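Local atomic coordinates of catechol O-methyltransferase (Niastella koreensis, PDB entry 7CVW), a protein that catalyses the metal-dependent transfer of a methyl group from S-adenosyl-L-methionine to catechol-like compounds, turning protocatechuic acid into vanillic and iso-vanillic acid in equal amounts. Residues Q4-V9 with Q205-K210; D22-A27 with A68-I73; I86-D91 with G116-I121. All blocks are in the same frame, centred on the assembly; numbering follows the deposited sequence.

Interaction 1: Q4-V9 with Q205-K210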
loop_
_atom_site.group_PDB
_atom_site.type_symbol
_atom_site.label_atom_id
_atom_site.label_comp_id
_atom_site.label_asym_id
_atom_site.label_seq_id
_atom_site.Cartn_x
_atom_site.Cartn_y
_atom_site.Cartn_z
ATOM N N GLN A 4 6.784 -19.398 9.867
ATOM C CA GLN A 4 6.002 -20.292 8.989
ATOM C C GLN A 4 4.647 -19.661 8.658
ATOM O O GLN A 4 4.272 -19.773 7.504
ATOM C CB GLN A 4 5.828 -21.666 9.633
ATOM C CG GLN A 4 5.059 -22.637 8.749
ATOM C CD GLN A 4 5.843 -23.041 7.521
ATOM O OE1 GLN A 4 6.717 -23.910 7.585
ATOM N NE2 GLN A 4 5.535 -22.423 6.387
ATOM N N ILE A 5 3.914 -19.085 9.619
ATOM C CA ILE A 5 2.528 -18.598 9.332
ATOM C C ILE A 5 2.620 -17.539 8.232
ATOM O O ILE A 5 1.786 -17.571 7.306
ATOM C CB ILE A 5 1.753 -18.044 10.549
ATOM C CG1 ILE A 5 0.271 -17.814 10.235
ATOM C CG2 ILE A 5 2.376 -16.760 11.075
ATOM C CD1 ILE A 5 -0.500 -19.029 9.820
ATOM N N PHE A 6 3.571 -16.608 8.325
ATOM C CA PHE A 6 3.647 -15.516 7.317
ATOM C C PHE A 6 3.945 -16.089 5.929
ATOM O O PHE A 6 3.378 -15.617 4.928
ATOM C CB PHE A 6 4.664 -14.447 7.704
ATOM C CG PHE A 6 4.431 -13.908 9.087
ATOM C CD1 PHE A 6 3.220 -13.332 9.440
ATOM C CD2 PHE A 6 5.433 -13.985 10.038
ATOM C CE1 PHE A 6 3.020 -12.845 10.721
ATOM C CE2 PHE A 6 5.216 -13.527 11.329
ATOM C CZ PHE A 6 4.024 -12.926 11.654
ATOM N N GLU A 7 4.813 -17.097 5.848
ATOM C CA GLU A 7 5.116 -17.757 4.558
ATOM C C GLU A 7 3.856 -18.473 4.062
ATOM O O GLU A 7 3.514 -18.322 2.891
ATOM C CB GLU A 7 6.263 -18.747 4.736
ATOM C CG GLU A 7 7.543 -18.099 5.213
ATOM C CD GLU A 7 8.656 -19.091 5.526
ATOM O OE1 GLU A 7 8.406 -20.310 5.354
ATOM O OE2 GLU A 7 9.770 -18.637 5.944
ATOM N N SER A 8 3.181 -19.234 4.920
ATOM C CA SER A 8 1.968 -19.984 4.500
ATOM C C SER A 8 0.914 -19.005 3.986
ATOM O O SER A 8 0.272 -19.264 2.943
ATOM C CB SER A 8 1.440 -20.815 5.620
ATOM O OG SER A 8 2.401 -21.794 5.966
ATOM N N VAL A 9 0.710 -17.905 4.702
ATOM C CA VAL A 9 -0.293 -16.896 4.272
ATOM C C VAL A 9 0.149 -16.253 2.951
ATOM O O VAL A 9 -0.709 -16.005 2.088
ATOM C CB VAL A 9 -0.585 -15.860 5.372
ATOM C CG1 VAL A 9 -1.355 -14.673 4.830
ATOM C CG2 VAL A 9 -1.360 -16.518 6.504
ATOM N N GLN A 205 4.962 -1.995 7.413
ATOM C CA GLN A 205 5.592 -3.243 7.863
ATOM C C GLN A 205 5.178 -4.362 6.908
ATOM O O GLN A 205 3.995 -4.420 6.511
ATOM C CB GLN A 205 5.219 -3.558 9.300
ATOM C CG GLN A 205 5.649 -2.489 10.294
ATOM C CD GLN A 205 5.532 -2.939 11.731
ATOM O OE1 GLN A 205 4.887 -2.288 12.574
ATOM N NE2 GLN A 205 6.193 -4.033 12.031
ATOM N N MET A 206 6.123 -5.223 6.564
ATOM C CA MET A 206 5.836 -6.330 5.629
ATOM C C MET A 206 6.345 -7.657 6.164
ATOM O O MET A 206 7.461 -7.745 6.684
ATOM C CB MET A 206 6.419 -6.039 4.255
ATOM C CG MET A 206 5.662 -4.907 3.588
ATOM S SD MET A 206 6.132 -4.765 1.865
ATOM C CE MET A 206 5.081 -3.384 1.406
ATOM N N VAL A 207 5.486 -8.663 6.010
ATOM C CA VAL A 207 5.806 -10.074 6.341
ATOM C C VAL A 207 5.378 -10.945 5.164
ATOM O O VAL A 207 4.603 -10.490 4.298
ATOM C CB VAL A 207 5.154 -10.509 7.664
ATOM C CG1 VAL A 207 5.746 -9.729 8.825
ATOM C CG2 VAL A 207 3.639 -10.352 7.636
ATOM N N GLY A 208 5.921 -12.153 5.102
ATOM C CA GLY A 208 5.618 -13.092 4.015
ATOM C C GLY A 208 6.757 -14.058 3.814
ATOM O O GLY A 208 7.347 -14.488 4.787
ATOM N N VAL A 209 7.046 -14.392 2.563
ATOM C CA VAL A 209 8.123 -15.359 2.236
ATOM C C VAL A 209 9.498 -14.776 2.573
ATOM O O VAL A 209 10.432 -15.563 2.786
ATOM C CB VAL A 209 8.037 -15.846 0.785
ATOM C CG1 VAL A 209 6.792 -16.692 0.580
ATOM C CG2 VAL A 209 8.131 -14.726 -0.234
ATOM N N LYS A 210 9.668 -13.461 2.572
ATOM C CA LYS A 210 10.966 -12.839 2.918
ATOM C C LYS A 210 10.995 -12.498 4.412
ATOM O O LYS A 210 9.931 -12.459 5.068
ATOM C CB LYS A 210 11.184 -11.578 2.081
ATOM C CG LYS A 210 11.137 -11.794 0.575
ATOM C CD LYS A 210 11.457 -10.533 -0.208
ATOM C CE LYS A 210 12.886 -10.063 -0.051
ATOM N NZ LYS A 210 13.205 -8.991 -1.007
#

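Interaction 2: D22-A27 with A68-I73. With SAH (S-adenosyl-L-homocysteine), chain E.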
loop_
_atom_site.group_PDB
_atom_site.type_symbol
_atom_site.label_atom_id
_atom_site.label_comp_id
_atom_site.label_asym_id
_atom_site.label_seq_id
_atom_site.Cartn_x
_atom_site.Cartn_y
_atom_site.Cartn_z
ATOM N N ASP A 22 5.870 -17.077 -17.330
ATOM C CA ASP A 22 7.215 -17.612 -17.634
ATOM C C ASP A 22 8.282 -16.522 -17.454
ATOM O O ASP A 22 9.344 -16.851 -16.969
ATOM C CB ASP A 22 7.297 -18.138 -19.068
ATOM C CG ASP A 22 8.694 -18.562 -19.508
ATOM O OD1 ASP A 22 9.214 -19.511 -18.923
ATOM O OD2 ASP A 22 9.252 -17.917 -20.416
ATOM N N ALA A 23 8.044 -15.276 -17.873
ATOM C CA ALA A 23 9.103 -14.242 -17.819
ATOM C C ALA A 23 9.494 -13.959 -16.363
ATOM O O ALA A 23 10.700 -13.768 -16.104
ATOM C CB ALA A 23 8.672 -12.991 -18.516
ATOM N N LEU A 24 8.533 -13.897 -15.436
ATOM C CA LEU A 24 8.859 -13.679 -14.011
ATOM C C LEU A 24 9.584 -14.895 -13.447
ATOM O O LEU A 24 10.558 -14.717 -12.706
ATOM C CB LEU A 24 7.586 -13.359 -13.209
ATOM C CG LEU A 24 7.057 -11.952 -13.434
ATOM C CD1 LEU A 24 5.674 -11.790 -12.834
ATOM C CD2 LEU A 24 8.047 -10.935 -12.874
ATOM N N LEU A 25 9.084 -16.104 -13.711
ATOM C CA LEU A 25 9.723 -17.316 -13.158
ATOM C C LEU A 25 11.145 -17.421 -13.718
ATOM O O LEU A 25 12.056 -17.833 -12.967
ATOM C CB LEU A 25 8.881 -18.539 -13.517
ATOM C CG LEU A 25 7.510 -18.583 -12.854
ATOM C CD1 LEU A 25 6.705 -19.750 -13.414
ATOM C CD2 LEU A 25 7.645 -18.664 -11.340
ATOM N N ALA A 26 11.340 -17.072 -14.988
ATOM C CA ALA A 26 12.667 -17.158 -15.636
ATOM C C ALA A 26 13.589 -16.118 -14.977
ATOM O O ALA A 26 14.775 -16.406 -14.768
ATOM C CB ALA A 26 12.534 -16.962 -17.127
ATOM N N ALA A 27 13.087 -14.932 -14.658
ATOM C CA ALA A 27 13.908 -13.924 -13.941
ATOM C C ALA A 27 14.380 -14.494 -12.594
ATOM O O ALA A 27 15.563 -14.367 -12.211
ATOM C CB ALA A 27 13.117 -12.652 -13.733
ATOM N N ALA A 68 17.934 -8.832 -11.217
ATOM C CA ALA A 68 17.609 -9.606 -12.437
ATOM C C ALA A 68 16.378 -9.015 -13.145
ATOM O O ALA A 68 15.888 -9.623 -14.089
ATOM C CB ALA A 68 17.413 -11.053 -12.044
ATOM N N GLY A 69 15.862 -7.881 -12.681
ATOM C CA GLY A 69 14.730 -7.208 -13.334
ATOM C C GLY A 69 13.379 -7.741 -12.889
ATOM O O GLY A 69 12.401 -7.462 -13.592
ATOM N N TYR A 70 13.298 -8.476 -11.778
ATOM C CA TYR A 70 12.023 -9.076 -11.289
ATOM C C TYR A 70 11.045 -7.942 -10.947
ATOM O O TYR A 70 9.915 -7.886 -11.467
ATOM C CB TYR A 70 12.295 -10.043 -10.139
ATOM C CG TYR A 70 11.063 -10.781 -9.712
ATOM C CD1 TYR A 70 10.246 -10.229 -8.754
ATOM C CD2 TYR A 70 10.703 -11.989 -10.285
ATOM C CE1 TYR A 70 9.077 -10.855 -8.344
ATOM C CE2 TYR A 70 9.533 -12.625 -9.894
ATOM C CZ TYR A 70 8.728 -12.058 -8.927
ATOM O OH TYR A 70 7.550 -12.640 -8.580
ATOM N N SER A 71 11.447 -7.014 -10.077
ATOM C CA SER A 71 10.595 -5.854 -9.700
ATOM C C SER A 71 10.318 -5.038 -10.961
ATOM O O SER A 71 9.190 -4.534 -11.103
ATOM C CB SER A 71 11.188 -5.000 -8.624
ATOM O OG SER A 71 12.481 -4.553 -8.973
ATOM N N THR A 72 11.323 -4.903 -11.832
ATOM C CA THR A 72 11.250 -4.121 -13.082
ATOM C C THR A 72 10.105 -4.633 -13.963
ATOM O O THR A 72 9.313 -3.828 -14.497
ATOM C CB THR A 72 12.592 -4.214 -13.808
ATOM O OG1 THR A 72 13.635 -4.159 -12.823
ATOM C CG2 THR A 72 12.684 -3.112 -14.845
ATOM N N ILE A 73 10.019 -5.941 -14.133
ATOM C CA ILE A 73 8.960 -6.536 -14.998
ATOM C C ILE A 73 7.575 -6.229 -14.417
ATOM O O ILE A 73 6.676 -5.859 -15.175
ATOM C CB ILE A 73 9.195 -8.046 -15.160
ATOM C CG1 ILE A 73 10.451 -8.279 -16.005
ATOM C CG2 ILE A 73 7.976 -8.738 -15.746
ATOM C CD1 ILE A 73 11.030 -9.672 -15.918
HETATM N N SAH E . 14.654 -4.281 -7.130
HETATM C CA SAH E . 15.229 -5.623 -7.348
HETATM C CB SAH E . 16.276 -5.948 -6.272
HETATM C CG SAH E . 17.424 -4.996 -6.218
HETATM S SD SAH E . 18.706 -5.826 -5.194
HETATM C C SAH E . 14.062 -6.613 -7.300
HETATM O O SAH E . 13.983 -7.419 -8.155
HETATM O OXT SAH E . 13.331 -6.498 -6.376
HETATM C "C5'" SAH E . 19.917 -4.475 -5.046
HETATM C "C4'" SAH E . 20.597 -4.193 -6.357
HETATM O "O4'" SAH E . 21.262 -2.933 -6.208
HETATM C "C3'" SAH E . 21.695 -5.190 -6.792
HETATM O "O3'" SAH E . 21.501 -5.671 -8.109
HETATM C "C2'" SAH E . 22.990 -4.380 -6.691
HETATM O "O2'" SAH E . 23.973 -4.758 -7.617
HETATM C "C1'" SAH E . 22.452 -2.984 -6.938
HETATM N N9 SAH E . 23.318 -1.913 -6.499
HETATM C C8 SAH E . 24.229 -1.930 -5.485
HETATM N N7 SAH E . 24.882 -0.808 -5.365
HETATM C C5 SAH E . 24.375 0.001 -6.360
HETATM C C6 SAH E . 24.648 1.326 -6.753
HETATM N N6 SAH E . 25.563 2.083 -6.182
HETATM N N1 SAH E . 23.965 1.817 -7.789
HETATM C C2 SAH E . 23.051 1.042 -8.373
HETATM N N3 SAH E . 22.726 -0.210 -8.105
HETATM C C4 SAH E . 23.405 -0.675 -7.062
#

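Interaction 3: I86-D91 with G116-I121. With SAH (S-adenosyl-L-homocysteine), chain E.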
loop_
_atom_site.group_PDB
_atom_site.type_symbol
_atom_site.label_atom_id
_atom_site.label_comp_id
_atom_site.label_asym_id
_atom_site.label_seq_id
_atom_site.Cartn_x
_atom_site.Cartn_y
_atom_site.Cartn_z
ATOM N N ILE A 86 13.165 3.575 -16.508
ATOM C CA ILE A 86 14.649 3.643 -16.445
ATOM C C ILE A 86 15.080 2.961 -15.143
ATOM O O ILE A 86 14.527 3.279 -14.104
ATOM C CB ILE A 86 15.111 5.108 -16.511
ATOM C CG1 ILE A 86 14.656 5.771 -17.816
ATOM C CG2 ILE A 86 16.610 5.162 -16.330
ATOM C CD1 ILE A 86 14.950 7.257 -17.888
ATOM N N THR A 87 15.970 1.980 -15.213
ATOM C CA THR A 87 16.431 1.260 -13.995
ATOM C C THR A 87 17.945 1.354 -13.940
ATOM O O THR A 87 18.593 1.220 -15.009
ATOM C CB THR A 87 15.850 -0.157 -13.977
ATOM O OG1 THR A 87 16.198 -0.802 -12.740
ATOM C CG2 THR A 87 16.304 -0.983 -15.155
ATOM N N LEU A 88 18.487 1.559 -12.744
ATOM C CA LEU A 88 19.932 1.798 -12.528
ATOM C C LEU A 88 20.528 0.586 -11.820
ATOM O O LEU A 88 19.940 0.091 -10.849
ATOM C CB LEU A 88 20.137 3.057 -11.699
ATOM C CG LEU A 88 19.401 4.306 -12.169
ATOM C CD1 LEU A 88 19.842 5.544 -11.392
ATOM C CD2 LEU A 88 19.471 4.507 -13.660
ATOM N N GLU A 89 21.613 0.047 -12.370
ATOM C CA GLU A 89 22.256 -1.156 -11.819
ATOM C C GLU A 89 23.768 -1.008 -11.921
ATOM O O GLU A 89 24.280 -0.908 -13.044
ATOM C CB GLU A 89 21.768 -2.380 -12.595
ATOM C CG GLU A 89 22.495 -3.652 -12.192
ATOM C CD GLU A 89 22.425 -3.945 -10.696
ATOM O OE1 GLU A 89 21.302 -3.974 -10.120
ATOM O OE2 GLU A 89 23.496 -4.127 -10.086
ATOM N N TYR A 90 24.461 -1.077 -10.785
ATOM C CA TYR A 90 25.936 -0.877 -10.691
ATOM C C TYR A 90 26.701 -2.080 -11.248
ATOM O O TYR A 90 27.802 -1.865 -11.819
ATOM C CB TYR A 90 26.299 -0.604 -9.222
ATOM C CG TYR A 90 27.735 -0.720 -8.780
ATOM C CD1 TYR A 90 28.742 -0.037 -9.447
ATOM C CD2 TYR A 90 28.072 -1.409 -7.628
ATOM C CE1 TYR A 90 30.054 -0.081 -9.009
ATOM C CE2 TYR A 90 29.375 -1.482 -7.187
ATOM C CZ TYR A 90 30.374 -0.819 -7.880
ATOM O OH TYR A 90 31.668 -0.870 -7.438
ATOM N N ASP A 91 26.194 -3.297 -11.045
ATOM C CA ASP A 91 26.940 -4.535 -11.372
ATOM C C ASP A 91 26.681 -4.881 -12.840
ATOM O O ASP A 91 25.552 -5.197 -13.203
ATOM C CB ASP A 91 26.574 -5.642 -10.397
ATOM C CG ASP A 91 27.410 -6.880 -10.595
ATOM O OD1 ASP A 91 27.669 -7.234 -11.735
ATOM O OD2 ASP A 91 27.815 -7.456 -9.591
ATOM N N GLY A 116 25.702 1.546 -13.950
ATOM C CA GLY A 116 26.647 2.351 -13.175
ATOM C C GLY A 116 26.088 2.661 -11.815
ATOM O O GLY A 116 24.999 2.158 -11.512
ATOM N N LYS A 117 26.837 3.413 -11.017
ATOM C CA LYS A 117 26.391 3.780 -9.651
ATOM C C LYS A 117 25.211 4.743 -9.736
ATOM O O LYS A 117 25.266 5.778 -10.465
ATOM C CB LYS A 117 27.541 4.377 -8.844
ATOM C CG LYS A 117 28.634 3.386 -8.512
ATOM C CD LYS A 117 29.636 3.912 -7.546
ATOM C CE LYS A 117 30.592 2.816 -7.119
ATOM N NZ LYS A 117 31.474 3.264 -6.018
ATOM N N ALA A 118 24.171 4.506 -8.946
ATOM C CA ALA A 118 23.021 5.424 -8.928
ATOM C C ALA A 118 23.477 6.837 -8.557
ATOM O O ALA A 118 22.917 7.775 -9.118
ATOM C CB ALA A 118 21.967 4.913 -7.987
ATOM N N ILE A 119 24.449 7.015 -7.659
ATOM C CA ILE A 119 24.826 8.396 -7.229
ATOM C C ILE A 119 25.514 9.131 -8.397
ATOM O O ILE A 119 25.517 10.356 -8.395
ATOM C CB ILE A 119 25.659 8.368 -5.932
ATOM C CG1 ILE A 119 25.477 9.667 -5.138
ATOM C CG2 ILE A 119 27.113 8.078 -6.220
ATOM C CD1 ILE A 119 24.141 9.785 -4.490
ATOM N N ASP A 120 26.070 8.413 -9.373
ATOM C CA ASP A 120 26.694 9.002 -10.583
ATOM C C ASP A 120 25.599 9.255 -11.630
ATOM O O ASP A 120 25.672 10.262 -12.362
ATOM C CB ASP A 120 27.777 8.085 -11.158
ATOM C CG ASP A 120 29.030 7.921 -10.305
ATOM O OD1 ASP A 120 29.325 8.843 -9.533
ATOM O OD2 ASP A 120 29.704 6.869 -10.426
ATOM N N ILE A 121 24.633 8.354 -11.751
ATOM C CA ILE A 121 23.615 8.443 -12.839
ATOM C C ILE A 121 22.492 9.427 -12.486
ATOM O O ILE A 121 21.953 10.072 -13.395
ATOM C CB ILE A 121 23.118 7.041 -13.239
ATOM C CG1 ILE A 121 24.259 6.220 -13.845
ATOM C CG2 ILE A 121 21.934 7.143 -14.200
ATOM C CD1 ILE A 121 23.934 4.735 -13.932
HETATM N N SAH E . 14.654 -4.281 -7.130
HETATM C CA SAH E . 15.229 -5.623 -7.348
HETATM C CB SAH E . 16.276 -5.948 -6.272
HETATM C CG SAH E . 17.424 -4.996 -6.218
HETATM S SD SAH E . 18.706 -5.826 -5.194
HETATM C C SAH E . 14.062 -6.613 -7.300
HETATM O O SAH E . 13.983 -7.419 -8.155
HETATM O OXT SAH E . 13.331 -6.498 -6.376
HETATM C "C5'" SAH E . 19.917 -4.475 -5.046
HETATM C "C4'" SAH E . 20.597 -4.193 -6.357
HETATM O "O4'" SAH E . 21.262 -2.933 -6.208
HETATM C "C3'" SAH E . 21.695 -5.190 -6.792
HETATM O "O3'" SAH E . 21.501 -5.671 -8.109
HETATM C "C2'" SAH E . 22.990 -4.380 -6.691
HETATM O "O2'" SAH E . 23.973 -4.758 -7.617
HETATM C "C1'" SAH E . 22.452 -2.984 -6.938
HETATM N N9 SAH E . 23.318 -1.913 -6.499
HETATM C C8 SAH E . 24.229 -1.930 -5.485
HETATM N N7 SAH E . 24.882 -0.808 -5.365
HETATM C C5 SAH E . 24.375 0.001 -6.360
HETATM C C6 SAH E . 24.648 1.326 -6.753
HETATM N N6 SAH E . 25.563 2.083 -6.182
HETATM N N1 SAH E . 23.965 1.817 -7.789
HETATM C C2 SAH E . 23.051 1.042 -8.373
HETATM N N3 SAH E . 22.726 -0.210 -8.105
HETATM C C4 SAH E . 23.405 -0.675 -7.062
#

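Interaction 1: Q4-V9 with Q205-K210
F6 and V207 form the apolar centre of a helix-to-loop contact, in which the first turn and a half of helix 4-17 rests on the chain where it leaves strand 199-206 and turns toward strand 213-220. V207 approaches over one face of the F6 ring, its CB 4.1 Å from the ring centroid and 25° off the normal, which makes a CH-pi contact displaced toward the rim. Its CG2 reaches the same side of the ring, 3.5 Å from F6 CD1. This methyl stands in the crowded position between its own backbone N and carbonyl carbon (chi1 -65° places CG1 beside the N). The opposite face of the ring is covered from within the helix by I5 CG2, over its centre, so the phenyl is held between two branched aliphatic side chains. Y212 of the second subunit meets the F6 ring edge-to-face, which ties this packing to the dimer.

Beside the ring the two backbones come close, with the CA atoms of F6 and G208 4.5 Å apart. G208 CA directs a C-H toward F6 O at 3.5 Å, with an angle at the hydrogen of 157°. The backbone of G208 adopts angles at which a side chain would be jammed against the preceding carbonyl oxygen, which accounts for a glycine at this turn. E7 adds only its aliphatic part, CG lying 3.6 Å from G208 O, and its chain then runs on extended. D10 OD2, one helical turn beyond F6, accepts a hydrogen bond from V209 N. Between the two segments themselves no classical hydrogen bond forms: they are joined by dispersion, the CH-pi contact and one C-H...O contact, while a directional polar link is added by D10, which lies outside the six-residue segment.

Interaction 2: D22-A27 with A68-I73
S71 OG, one residue past the Y70 ring that packs on L24, is held by two partners: it accepts a hydrogen bond from the amino N of S-adenosyl-L-homocysteine (SAH N to S71 OG 2.9 Å) and is also hydrogen-bonded to E63 OE2. The backbone N of S71 donates to a carboxylate oxygen of the same ligand, SAH O, at 3.2 Å and a fairly straight 161°. G69 is the N-cap of helix 70-76, so the carboxylate lies at a helix N-terminus, whose dipole probably favours its negative charge. Together these bonds help hold the amino-acid end of the ligand.

Behind this site the contact is apolar and buried. L24 crosses Y70 at about a right angle and lays CD2 over one face of the ring, 4.0 Å from its centroid, in a CH-pi contact offset toward the rim. Y70 CG stands anti to its backbone N (chi1 -174°); L24 O lies in the plane of the ring, at its edge, 3.7 Å from Y70 CD2. The same L24 CD2 also meets I73 CG2 at 3.6 Å, the two side chains sliding past each other in opposite directions. A27 CB touches both Y70 CD2 and I73 CD1, 4.2 Å from the latter, and A68 CB rests against A27 O.

At its far end Y70 OH is hydrogen-bonded to E20, just ahead of helix 22-34. Helix 92-104 closes another flank, with I102 against I73 and N101 against A27, while E63, on strand 60-64, joins the ligand-facing side to the central sheet.

Interaction 3: I86-D91 with G116-I121
The adenosine pocket of the Rossmann-like methyltransferase fold is built here, where Y90, which follows E89 in the chain, meets G116 and K117, just ahead of helix 118-128. E89 takes both ribose hydroxyls, SAH O3' on OE1 and SAH O2' on OE2, each at 2.6 Å, the bidentate grip of an acidic residue near the C-terminal end of the second strand that is characteristic of class I methyltransferases. D91 N also donates to E89 OE2, and L67 N to OE1, so both carboxylate oxygens are fixed by backbone amides. Across the pocket A118 N donates to adenine N1 (2.9 Å, 160°), while Y90 CB lies 3.5 Å from adenine C5.

The walls are joined by G116 N donating to E89 O at 3.0 Å, from well above the carbonyl plane and with a bent N-H...O angle of 131°. Outside, the extended K117 chain runs beside Y90 in the same direction, K117 CE 3.5 Å from Y90 CE1. Inside, L88 CD2 packs on I121 CG2 at 3.6 Å.

The chemistry thus divides the labour: a carboxylate reads the ribose diol, and a backbone N-H reads the adenine edge.

Along the chain interaction 2 closes before interaction 3 opens, and both lie within the span bracketed by interaction 1, which brings the N-terminal helix to the end of strand 199-206. Interactions 2 and 3 have centres about 19 Å apart and touch through T72 CG2 and T87 CG2, 4.2 Å apart; between them they hold the two ends of S-adenosyl-L-homocysteine, the amino-acid end and the adenosine. Interactions 1 and 3 reach the same seven-stranded sheet but lie on opposite sides of the chain's centre, with centres about 30 Å apart. The cofactor site is thus assembled within the Rossmann-like core, while interaction 1 takes part in the dimer interface.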